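Local coordinates for Molybdate/tungstate binding protein (Sporomusa ovata, PDB 1FR3) that binds the oxyanions molybdate and tungstate as a hexameric assembly and probably serves in the cell's molybdate homeostasis, at residues M22-M27 and E33-I38. Residues are numbered along the deposited sequence; the frame is centred on the assembly and turned at random.
Sequences MAKIVM and ELVAAI. With WO4 (tungstate(VI)ion), chain R; WO4 (tungstate(VI)ion), chain N.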
loop_
_atom_site.group_PDB
_atom_site.type_symbol
_atom_site.label_atom_id
_atom_site.label_comp_id
_atom_site.label_asym_id
_atom_site.label_seq_id
_atom_site.Cartn_x
_atom_site.Cartn_y
_atom_site.Cartn_z
ATOM N N MET A 22 6.310 -1.305 -15.624
ATOM C CA MET A 22 6.293 -2.349 -14.615
ATOM C C MET A 22 6.817 -3.687 -15.114
ATOM O O MET A 22 6.849 -3.974 -16.307
ATOM C CB MET A 22 4.856 -2.536 -14.099
ATOM C CG MET A 22 4.248 -1.272 -13.510
ATOM S SD MET A 22 5.120 -0.599 -12.092
ATOM C CE MET A 22 4.851 -1.878 -10.865
ATOM N N ALA A 23 7.186 -4.540 -14.165
ATOM C CA ALA A 23 7.655 -5.887 -14.463
ATOM C C ALA A 23 6.977 -6.875 -13.516
ATOM O O ALA A 23 6.793 -6.560 -12.337
ATOM C CB ALA A 23 9.163 -5.990 -14.307
ATOM N N LYS A 24 6.568 -8.014 -14.045
ATOM C CA LYS A 24 5.972 -9.067 -13.228
ATOM C C LYS A 24 7.082 -10.035 -12.838
ATOM O O LYS A 24 7.751 -10.582 -13.714
ATOM C CB LYS A 24 4.877 -9.812 -13.999
ATOM C CG LYS A 24 4.333 -11.018 -13.243
ATOM C CD LYS A 24 3.240 -11.755 -13.980
ATOM C CE LYS A 24 3.681 -12.368 -15.292
ATOM N NZ LYS A 24 2.650 -13.301 -15.846
ATOM N N ILE A 25 7.279 -10.256 -11.540
ATOM C CA ILE A 25 8.306 -11.176 -11.069
ATOM C C ILE A 25 7.576 -12.388 -10.478
ATOM O O ILE A 25 6.878 -12.231 -9.478
ATOM C CB ILE A 25 9.219 -10.573 -9.990
ATOM C CG1 ILE A 25 9.695 -9.166 -10.349
ATOM C CG2 ILE A 25 10.419 -11.478 -9.725
ATOM C CD1 ILE A 25 10.439 -9.004 -11.643
ATOM N N VAL A 26 7.676 -13.513 -11.167
ATOM C CA VAL A 26 7.007 -14.737 -10.720
ATOM C C VAL A 26 8.031 -15.553 -9.931
ATOM O O VAL A 26 9.111 -15.843 -10.447
ATOM C CB VAL A 26 6.469 -15.584 -11.882
ATOM C CG1 VAL A 26 5.659 -16.753 -11.326
ATOM C CG2 VAL A 26 5.598 -14.752 -12.813
ATOM N N MET A 27 7.705 -15.876 -8.686
ATOM C CA MET A 27 8.642 -16.596 -7.837
ATOM C C MET A 27 8.030 -17.860 -7.256
ATOM O O MET A 27 6.810 -18.023 -7.207
ATOM C CB MET A 27 9.044 -15.671 -6.674
ATOM C CG MET A 27 9.830 -14.447 -7.121
ATOM S SD MET A 27 9.943 -13.190 -5.824
ATOM C CE MET A 27 8.310 -12.460 -5.926
ATOM N N GLU A 33 3.372 -20.246 -5.629
ATOM C CA GLU A 33 3.760 -19.219 -6.588
ATOM C C GLU A 33 3.476 -17.835 -5.996
ATOM O O GLU A 33 2.398 -17.596 -5.464
ATOM C CB GLU A 33 2.984 -19.381 -7.900
ATOM C CG GLU A 33 3.449 -18.368 -8.942
ATOM C CD GLU A 33 2.965 -18.736 -10.335
ATOM O OE1 GLU A 33 3.584 -19.635 -10.925
ATOM O OE2 GLU A 33 1.992 -18.104 -10.786
ATOM N N LEU A 34 4.473 -16.963 -6.088
ATOM C CA LEU A 34 4.331 -15.584 -5.626
ATOM C C LEU A 34 4.441 -14.682 -6.862
ATOM O O LEU A 34 5.117 -15.054 -7.829
ATOM C CB LEU A 34 5.399 -15.186 -4.618
ATOM C CG LEU A 34 5.560 -16.042 -3.357
ATOM C CD1 LEU A 34 6.689 -15.496 -2.494
ATOM C CD2 LEU A 34 4.245 -16.085 -2.585
ATOM N N VAL A 35 3.783 -13.537 -6.823
ATOM C CA VAL A 35 3.846 -12.594 -7.934
ATOM C C VAL A 35 4.066 -11.184 -7.374
ATOM O O VAL A 35 3.257 -10.705 -6.581
ATOM C CB VAL A 35 2.595 -12.600 -8.822
ATOM C CG1 VAL A 35 2.706 -11.577 -9.950
ATOM C CG2 VAL A 35 2.378 -13.994 -9.404
ATOM N N ALA A 36 5.178 -10.578 -7.778
ATOM C CA ALA A 36 5.471 -9.207 -7.377
ATOM C C ALA A 36 5.416 -8.313 -8.623
ATOM O O ALA A 36 5.863 -8.724 -9.699
ATOM C CB ALA A 36 6.843 -9.102 -6.723
ATOM N N ALA A 37 4.860 -7.126 -8.480
ATOM C CA ALA A 37 4.839 -6.142 -9.567
ATOM C C ALA A 37 5.730 -4.977 -9.125
ATOM O O ALA A 37 5.373 -4.254 -8.193
ATOM C CB ALA A 37 3.438 -5.699 -9.900
ATOM N N ILE A 38 6.885 -4.864 -9.762
ATOM C CA ILE A 38 7.863 -3.829 -9.429
ATOM C C ILE A 38 8.242 -3.039 -10.674
ATOM O O ILE A 38 7.785 -3.375 -11.768
ATOM C CB ILE A 38 9.119 -4.437 -8.782
ATOM C CG1 ILE A 38 9.892 -5.321 -9.768
ATOM C CG2 ILE A 38 8.728 -5.239 -7.539
ATOM C CD1 ILE A 38 11.146 -5.950 -9.205
HETATM W W WO4 R . 9.448 -0.886 -6.747
HETATM O O1 WO4 R . 10.481 -1.126 -8.149
HETATM O O2 WO4 R . 9.671 -2.184 -5.561
HETATM O O3 WO4 R . 7.795 -0.913 -7.292
HETATM O O4 WO4 R . 9.821 0.635 -5.947
HETATM W W WO4 N . 2.667 -1.429 -18.258
HETATM O O1 WO4 N . 4.056 -1.242 -17.206
HETATM O O2 WO4 N . 1.849 -2.954 -17.937
HETATM O O3 WO4 N . 1.595 -0.069 -18.014
HETATM O O4 WO4 N . 3.219 -1.451 -19.937
#
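I25 and I38 meet on the buried face of this antiparallel pair, their side chains crossing at about a right angle with I25 CG1 3.7 Å from I38 CD1. I38 holds CG1 between its backbone N and carbonyl carbon (chi1 66°), which sends CD1 across to I25 and leaves CG2 near an oxygen of one tungstate. Farther along the same face M27 bends at its last torsion (chi3 -78°) and tucks its methyl CE between A36 CB at 3.8 Å and L34 CB on its other side. L48 covers the two isoleucines, V54 packs on M27, and M63 of the second subunit touches both M27 and I38. With an alanine in place of I38, I25 would probably lose its crossing partner and a gap would open beside the tungstate.

Six backbone bonds tie the strands, two at each of the pairs A23–I38, I25–A36 and M27–L34. They are straightest in the middle and at the M27 end, as from M27 N to L34 O (174° at the hydrogen), and more bent at A23.

The K24, V26 and V35 face is more open: V35 is buried, but K24 and V26 are partly exposed and E33, at the end, is exposed to solvent. K24 slants past V35, CG to CG1 3.7 Å, before its amine goes on to a salt bridge with D41 of the third subunit. V26 CG1 lies 3.5 Å from E33 CD, and the carboxylate, through OE1, makes a salt bridge to K14.

At the opposite end M22 curls back so that CE reaches I38 O at 3.4 Å, while its backbone N donates to O1 of the second tungstate at 2.8 Å. The pair is a two-stranded beta hairpin of the OB-like TOBE domain, with strand ends that help line two different oxyanion sites between subunits.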